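PDB 5XFM: alpha-glucosidase from Bacteroides thetaiotaomicron, which hydrolyses glycosidic bonds as a family 97 glycoside hydrolase, acting as a bifunctional beta-L-arabinopyranosidase and alpha-galactosidase. Local coordinates for residues D16-G21 / K25-V30; T262-D267 / T275-D280; S363-G366 / D370-Q373. The protein carries 1 engineered substitution. All coordinates share one frame; numbering follows the deposited sequence.

Contact 1 (D16-G21 / K25-V30); sequences DVVVKG and KLQLAV
The backbone N of Asp-16 makes the shortest polar bond between the two segments, reaching Val-30 O at 2.7 Å. The carboxylate of the same residue reaches just past Val-30, where its OD2 is hydrogen-bonded to the backbone N atoms of both Val-32 and Gln-33, so that main chain and side chain of Asp-16 both hold this end of the second strand. Val-30 N in turn donates to Val-17 O. Further along, Val-19 and Leu-28 form a hydrogen-bonded pair in which each N gives to the other's O at 2.9 Å, and Gly-21 N bonds to Leu-26 O next to the turn. Leu-28 O also receives the CA-H of Val-18, with CA 3.4 Å away. The result is an antiparallel beta hairpin; the axes of 17-20 and 26-30 approach to 4.8 Å, with 158° between their N-to-C directions. It belongs to a sheet of the N-terminal domain, whose family is placed in the galactose mutarotase clan, and strand 39-44 continues the sheet beyond 26-31. Val-17, Val-19, Leu-28 and Val-30 share one face and pack on Leu-99, Phe-115 and Val-117 of a second sheet. On that face Val-19 and Leu-28 run side by side: with chi1 at 57°, Val-19 sets CG1 between its backbone N and carbonyl carbon, 3.8 Å from Leu-28 CD2. The other face carries Val-18 CG2 against Ala-29 CB and, nearer the turn, two extended chains lying alongside each other. Lys-20 CG meets Gln-27 CG at 3.7 Å, and Lys-20 CE lies 3.8 Å from Gln-27 CD. The Gln-27 amide is held by a bond from NE2 to Glu-24 O.

Contact 2 (T262-D267 / T275-D280); sequences TITVGD and TTVPWD
Thr-264 and Thr-275 cross obliquely, each offering a hydroxyl and a carbon branch to the other. Their OG1 atoms lie 3.3 Å apart, and both are hydrogen-bonded to OD2 of Asp-121, on the strand beside 256-266; a single carboxylate oxygen thus probably helps to fix the rotation of both side chains. Thr-264 CG2 rests against Thr-275 CB at 3.8 Å. Val-277 approaches differently: it and Thr-264 run antiparallel alongside each other, Val-277 CG1 coming 3.8 Å from Thr-264 OG1 and 3.9 Å from Thr-262 CB, so this one methyl bridges two residues on the same side of the strand. OG1 of Thr-275 stands anti to its own backbone nitrogen (chi1 -174°) and, besides meeting Asp-121, accepts the N-H of Val-277 in a straight but rather long bond (N to OG1 3.3 Å), which makes an ST turn. This turn leads into the short, loosely formed helix at 277-280, where Thr-276 O accepts from N of both Trp-279 and Asp-280. Strand 256-266 runs through the interior of a large antiparallel sheet of the N-terminal domain, paired with 121-128 and 206-212, and the turn packs over it. Replacing Thr-275 by an alanine removes the hydroxyl and a methyl, and would probably leave Val-277 N without its acceptor and Asp-121 OD2 with one partner fewer. Farther from the strand, Pro-278 CB sits 3.8 Å above the Trp-279 ring plane, over its centre, while the indole NE1 bonds to Glu-442 OE1 in the catalytic-domain part of the chain.

Contact 3 (S363-G366 / D370-Q373); sequences SSSG and DIEQ
Ile-371 meets two of the three serines of 363-366, Ser-363 and Ser-365, with the branched root of its side chain. Its CB lies 3.7 Å from Ser-365 OG; CG2, anti to the backbone N, comes 3.8 Å from that same oxygen and 3.9 Å from Ser-363 OG, while the CG1 arm leads away. Ile-371 N is bonded to Asn-369 OD1, an Asx turn at the start of the segment. Ile-371 O accepts from a water at 2.9 Å, and this water is also hydrogen-bonded to Ser-365 OG at 3.0 Å, spanning the two segments. At Gln-373 the backbone takes over, its O lying 4.1 Å from Ser-363 CB. Strand 357-363 of the parallel barrel sheet ends at Ser-363, and the rest of both segments lies in the loop that follows. Backbone bonds between Ser-363 and Pro-375 and between Ser-365 and Asn-377 draw the loop back on itself. Across the contact the hydroxyls thus face aliphatic carbon, and a water supplies the polar link found between them, which suggests that the halves are held mainly by van der Waals fit, with one solvent molecule helping to bridge them.

Contacts 1 and 2 belong to the N-terminal domain and lie 16 Å apart between centres; they touch where Leu-26 CD1 packs on Val-265 CG1 at 3.6 Å, so the hairpin and the strand of contact 2 share an apolar interior between two sheets. Contact 3 sits in the catalytic barrel, on the opposite side of the chain's centre: 48 Å from contact 1 and 36 Å from contact 2 between centres, with nearest atoms about 36 Å and 21 Å apart. The Gln-373 side chain of contact 3 comes within about 8 Å of the calcium ion, which is bound by Glu-174, Glu-452 and Glu-458, residues drawn from both the N-terminal and the catalytic parts of the chain.

Contact 1 (D16-G21 / K25-V30)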
loop_
_atom_site.group_PDB
_atom_site.type_symbol
_atom_site.label_atom_id
_atom_site.label_comp_id
_atom_site.label_asym_id
_atom_site.label_seq_id
_atom_site.Cartn_x
_atom_site.Cartn_y
_atom_site.Cartn_z
ATOM N N ASP A 16 30.923 9.353 12.908
ATOM C CA ASP A 16 31.129 10.788 12.811
ATOM C C ASP A 16 30.124 11.556 13.663
ATOM O O ASP A 16 30.466 12.564 14.284
ATOM C CB ASP A 16 31.049 11.235 11.350
ATOM C CG ASP A 16 32.147 10.629 10.505
ATOM O OD1 ASP A 16 33.306 10.615 10.968
ATOM O OD2 ASP A 16 31.858 10.167 9.384
ATOM N N VAL A 17 28.888 11.064 13.687
ATOM C CA VAL A 17 27.803 11.714 14.411
ATOM C C VAL A 17 26.661 10.721 14.634
ATOM O O VAL A 17 26.504 9.771 13.867
ATOM C CB VAL A 17 27.288 12.950 13.635
ATOM C CG1 VAL A 17 26.697 12.520 12.302
ATOM C CG2 VAL A 17 26.273 13.746 14.453
ATOM N N VAL A 18 25.865 10.946 15.674
ATOM C CA VAL A 18 24.750 10.071 16.012
ATOM C C VAL A 18 23.459 10.880 16.185
ATOM O O VAL A 18 23.467 11.950 16.796
ATOM C CB VAL A 18 25.041 9.273 17.306
ATOM C CG1 VAL A 18 23.779 8.609 17.836
ATOM C CG2 VAL A 18 26.120 8.235 17.053
ATOM N N VAL A 19 22.353 10.370 15.649
ATOM C CA VAL A 19 21.051 10.995 15.853
ATOM C C VAL A 19 20.070 9.976 16.430
ATOM O O VAL A 19 20.065 8.819 16.029
ATOM C CB VAL A 19 20.494 11.591 14.537
ATOM C CG1 VAL A 19 20.404 10.533 13.451
ATOM C CG2 VAL A 19 19.137 12.244 14.768
ATOM N N LYS A 20 19.262 10.412 17.393
ATOM C CA LYS A 20 18.340 9.524 18.097
ATOM C C LYS A 20 16.879 9.937 17.925
ATOM O O LYS A 20 16.578 11.094 17.653
ATOM C CB LYS A 20 18.678 9.492 19.589
ATOM C CG LYS A 20 20.148 9.238 19.894
ATOM C CD LYS A 20 20.431 9.356 21.384
ATOM C CE LYS A 20 21.891 9.080 21.698
ATOM N NZ LYS A 20 22.132 9.060 23.164
ATOM N N GLY A 21 15.975 8.976 18.057
ATOM C CA GLY A 21 14.559 9.273 18.157
ATOM C C GLY A 21 14.286 9.966 19.475
ATOM O O GLY A 21 15.137 9.957 20.357
ATOM N N LYS A 25 15.343 5.346 21.989
ATOM C CA LYS A 25 15.475 3.899 21.777
ATOM C C LYS A 25 16.074 3.606 20.411
ATOM O O LYS A 25 16.911 2.719 20.260
ATOM C CB LYS A 25 14.122 3.193 21.905
ATOM C CG LYS A 25 13.522 3.239 23.294
ATOM C CD LYS A 25 12.299 2.341 23.406
ATOM C CE LYS A 25 11.364 2.837 24.499
ATOM N NZ LYS A 25 10.177 1.959 24.686
ATOM N N LEU A 26 15.628 4.359 19.417
ATOM C CA LEU A 26 16.124 4.207 18.065
ATOM C C LEU A 26 17.330 5.123 17.886
ATOM O O LEU A 26 17.249 6.323 18.156
ATOM C CB LEU A 26 15.014 4.527 17.060
ATOM C CG LEU A 26 15.063 4.038 15.607
ATOM C CD1 LEU A 26 13.878 4.618 14.847
ATOM C CD2 LEU A 26 16.368 4.353 14.891
ATOM N N GLN A 27 18.453 4.558 17.457
ATOM C CA GLN A 27 19.653 5.356 17.223
ATOM C C GLN A 27 20.251 5.079 15.847
ATOM O O GLN A 27 20.333 3.936 15.409
ATOM C CB GLN A 27 20.691 5.110 18.325
ATOM C CG GLN A 27 20.188 5.494 19.714
ATOM C CD GLN A 27 21.258 5.412 20.786
ATOM O OE1 GLN A 27 22.453 5.374 20.489
ATOM N NE2 GLN A 27 20.831 5.412 22.046
ATOM N N LEU A 28 20.641 6.147 15.161
ATOM C CA LEU A 28 21.253 6.049 13.843
ATOM C C LEU A 28 22.633 6.696 13.881
ATOM O O LEU A 28 22.778 7.829 14.337
ATOM C CB LEU A 28 20.366 6.725 12.786
ATOM C CG LEU A 28 20.847 6.686 11.331
ATOM C CD1 LEU A 28 19.666 6.525 10.406
ATOM C CD2 LEU A 28 21.640 7.925 10.945
ATOM N N ALA A 29 23.642 5.986 13.390
ATOM C CA ALA A 29 25.005 6.503 13.410
ATOM C C ALA A 29 25.548 6.674 12.001
ATOM O O ALA A 29 25.279 5.858 11.122
ATOM C CB ALA A 29 25.901 5.590 14.217
ATOM N N VAL A 30 26.334 7.725 11.796
ATOM C CA VAL A 30 26.848 8.030 10.468
ATOM C C VAL A 30 28.364 7.899 10.386
ATOM O O VAL A 30 29.095 8.403 11.240
ATOM C CB VAL A 30 26.431 9.461 10.030
ATOM C CG1 VAL A 30 26.919 9.762 8.628
ATOM C CG2 VAL A 30 24.923 9.614 10.098
#

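Contact 2 (T262-D267 / T275-D280)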
loop_
_atom_site.group_PDB
_atom_site.type_symbol
_atom_site.label_atom_id
_atom_site.label_comp_id
_atom_site.label_asym_id
_atom_site.label_seq_id
_atom_site.Cartn_x
_atom_site.Cartn_y
_atom_site.Cartn_z
ATOM N N THR A 262 12.790 4.830 3.733
ATOM C CA THR A 262 12.183 4.690 5.054
ATOM C C THR A 262 12.511 3.368 5.743
ATOM O O THR A 262 12.473 2.293 5.135
ATOM C CB THR A 262 10.650 4.835 4.982
ATOM O OG1 THR A 262 10.087 3.693 4.324
ATOM C CG2 THR A 262 10.265 6.107 4.213
ATOM N N ILE A 263 12.814 3.468 7.033
ATOM C CA ILE A 263 13.119 2.318 7.868
ATOM C C ILE A 263 12.252 2.323 9.125
ATOM O O ILE A 263 12.443 3.150 10.013
ATOM C CB ILE A 263 14.593 2.306 8.294
ATOM C CG1 ILE A 263 15.508 2.561 7.095
ATOM C CG2 ILE A 263 14.940 0.998 8.993
ATOM C CD1 ILE A 263 16.964 2.775 7.481
ATOM N N THR A 264 11.283 1.420 9.191
ATOM C CA THR A 264 10.437 1.309 10.371
ATOM C C THR A 264 10.983 0.191 11.244
ATOM O O THR A 264 11.002 -0.961 10.840
ATOM C CB THR A 264 8.976 1.017 9.990
ATOM O OG1 THR A 264 8.482 2.072 9.160
ATOM C CG2 THR A 264 8.103 0.890 11.231
ATOM N N VAL A 265 11.446 0.520 12.436
ATOM C CA VAL A 265 12.178 -0.462 13.230
ATOM C C VAL A 265 11.589 -0.545 14.635
ATOM O O VAL A 265 11.164 0.462 15.195
ATOM C CB VAL A 265 13.688 -0.129 13.260
ATOM C CG1 VAL A 265 13.897 1.362 13.373
ATOM C CG2 VAL A 265 14.415 -0.886 14.379
ATOM N N GLY A 266 11.539 -1.750 15.197
ATOM C CA GLY A 266 11.098 -1.895 16.574
ATOM C C GLY A 266 11.487 -3.230 17.169
ATOM O O GLY A 266 12.020 -4.083 16.474
ATOM N N ASP A 267 11.248 -3.407 18.462
ATOM C CA ASP A 267 11.465 -4.706 19.077
ATOM C C ASP A 267 10.192 -5.537 18.990
ATOM O O ASP A 267 10.185 -6.712 19.342
ATOM C CB ASP A 267 11.900 -4.560 20.539
ATOM C CG ASP A 267 10.942 -3.701 21.350
ATOM O OD1 ASP A 267 10.034 -3.078 20.748
ATOM O OD2 ASP A 267 11.073 -3.680 22.593
ATOM N N THR A 275 2.898 2.391 11.825
ATOM C CA THR A 275 3.761 3.434 11.269
ATOM C C THR A 275 3.012 4.406 10.354
ATOM O O THR A 275 2.101 4.017 9.611
ATOM C CB THR A 275 4.942 2.831 10.474
ATOM O OG1 THR A 275 5.830 3.880 10.068
ATOM C CG2 THR A 275 4.452 2.080 9.235
ATOM N N THR A 276 3.399 5.678 10.426
ATOM C CA THR A 276 2.857 6.698 9.539
ATOM C C THR A 276 3.947 7.383 8.719
ATOM O O THR A 276 3.699 8.400 8.076
ATOM C CB THR A 276 2.055 7.762 10.316
ATOM O OG1 THR A 276 2.865 8.312 11.362
ATOM C CG2 THR A 276 0.806 7.145 10.927
ATOM N N VAL A 277 5.142 6.800 8.702
ATOM C CA VAL A 277 6.253 7.436 8.003
ATOM C C VAL A 277 6.027 7.674 6.485
ATOM O O VAL A 277 6.594 8.623 5.947
ATOM C CB VAL A 277 7.584 6.653 8.235
ATOM C CG1 VAL A 277 7.640 5.357 7.439
ATOM C CG2 VAL A 277 8.796 7.537 7.924
ATOM N N PRO A 278 5.178 6.872 5.792
ATOM C CA PRO A 278 4.958 7.305 4.401
ATOM C C PRO A 278 4.339 8.699 4.282
ATOM O O PRO A 278 4.502 9.357 3.252
ATOM C CB PRO A 278 3.984 6.253 3.850
ATOM C CG PRO A 278 4.172 5.069 4.707
ATOM C CD PRO A 278 4.521 5.576 6.061
ATOM N N TRP A 279 3.632 9.132 5.322
ATOM C CA TRP A 279 2.948 10.416 5.308
ATOM C C TRP A 279 3.641 11.474 6.200
ATOM O O TRP A 279 3.372 12.666 6.080
ATOM C CB TRP A 279 1.486 10.204 5.711
ATOM C CG TRP A 279 0.860 9.128 4.867
ATOM C CD1 TRP A 279 0.394 9.257 3.593
ATOM C CD2 TRP A 279 0.680 7.748 5.220
ATOM N NE1 TRP A 279 -0.079 8.052 3.135
ATOM C CE2 TRP A 279 0.085 7.109 4.115
ATOM C CE3 TRP A 279 0.957 6.996 6.366
ATOM C CZ2 TRP A 279 -0.244 5.755 4.123
ATOM C CZ3 TRP A 279 0.635 5.642 6.369
ATOM C CH2 TRP A 279 0.040 5.039 5.257
ATOM N N ASP A 280 4.542 11.039 7.080
ATOM C CA ASP A 280 5.226 11.965 7.994
ATOM C C ASP A 280 6.090 13.004 7.283
ATOM O O ASP A 280 6.209 14.140 7.734
ATOM C CB ASP A 280 6.114 11.205 8.978
ATOM C CG ASP A 280 5.330 10.538 10.084
ATOM O OD1 ASP A 280 4.128 10.860 10.258
ATOM O OD2 ASP A 280 5.931 9.702 10.794
#

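Contact 3 (S363-G366 / D370-Q373)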
loop_
_atom_site.group_PDB
_atom_site.type_symbol
_atom_site.label_atom_id
_atom_site.label_comp_id
_atom_site.label_asym_id
_atom_site.label_seq_id
_atom_site.Cartn_x
_atom_site.Cartn_y
_atom_site.Cartn_z
ATOM N N SER A 363 -8.306 2.040 -19.164
ATOM C CA SER A 363 -6.910 1.636 -19.258
ATOM C C SER A 363 -6.055 2.891 -19.331
ATOM O O SER A 363 -6.389 3.840 -20.047
ATOM C CB SER A 363 -6.644 0.739 -20.469
ATOM O OG SER A 363 -5.308 0.239 -20.441
ATOM N N SER A 364 -4.963 2.907 -18.577
ATOM C CA SER A 364 -3.981 3.972 -18.712
ATOM C C SER A 364 -3.301 3.826 -20.056
ATOM O O SER A 364 -2.725 4.773 -20.587
ATOM C CB SER A 364 -2.939 3.902 -17.602
ATOM O OG SER A 364 -2.029 2.852 -17.861
ATOM N N SER A 365 -3.390 2.617 -20.596
ATOM C CA SER A 365 -2.529 2.184 -21.687
ATOM C C SER A 365 -2.874 2.783 -23.039
ATOM O O SER A 365 -4.021 2.761 -23.501
ATOM C CB SER A 365 -2.519 0.656 -21.776
ATOM O OG SER A 365 -3.776 0.151 -22.182
ATOM N N GLY A 366 -1.837 3.356 -23.632
ATOM C CA GLY A 366 -1.828 3.764 -25.009
ATOM C C GLY A 366 -0.771 3.005 -25.783
ATOM O O GLY A 366 -1.092 2.338 -26.762
ATOM N N ASP A 370 -0.140 -4.702 -24.851
ATOM C CA ASP A 370 -1.090 -5.292 -25.803
ATOM C C ASP A 370 -2.521 -5.370 -25.278
ATOM O O ASP A 370 -3.282 -6.245 -25.676
ATOM C CB ASP A 370 -0.647 -6.698 -26.211
ATOM C CG ASP A 370 0.624 -6.699 -27.033
ATOM O OD1 ASP A 370 0.825 -5.765 -27.841
ATOM O OD2 ASP A 370 1.416 -7.648 -26.876
ATOM N N ILE A 371 -2.879 -4.465 -24.378
ATOM C CA ILE A 371 -4.227 -4.427 -23.828
ATOM C C ILE A 371 -5.261 -3.994 -24.880
ATOM O O ILE A 371 -5.068 -2.991 -25.575
ATOM C CB ILE A 371 -4.283 -3.480 -22.611
ATOM C CG1 ILE A 371 -3.531 -4.114 -21.438
ATOM C CG2 ILE A 371 -5.718 -3.165 -22.226
ATOM C CD1 ILE A 371 -4.144 -5.422 -20.955
ATOM N N GLU A 372 -6.344 -4.760 -25.003
ATOM C CA GLU A 372 -7.452 -4.404 -25.891
ATOM C C GLU A 372 -8.661 -3.934 -25.114
ATOM O O GLU A 372 -9.438 -3.109 -25.587
ATOM C CB GLU A 372 -7.842 -5.556 -26.807
ATOM C CG GLU A 372 -6.908 -5.663 -28.015
ATOM C CD GLU A 372 -7.221 -6.824 -28.943
ATOM O OE1 GLU A 372 -7.426 -6.576 -30.151
ATOM O OE2 GLU A 372 -7.235 -7.982 -28.474
ATOM N N GLN A 373 -8.839 -4.493 -23.924
ATOM C CA GLN A 373 -9.950 -4.087 -23.062
ATOM C C GLN A 373 -10.083 -2.549 -22.838
ATOM O O GLN A 373 -9.154 -1.847 -22.434
ATOM C CB GLN A 373 -9.878 -4.870 -21.746
ATOM C CG GLN A 373 -8.682 -5.769 -21.515
ATOM C CD GLN A 373 -8.691 -6.197 -20.067
ATOM O OE1 GLN A 373 -9.739 -6.538 -19.476
ATOM N NE2 GLN A 373 -7.506 -6.323 -19.524
HETATM O O HOH W 1 -3.492 -0.642 -25.090
#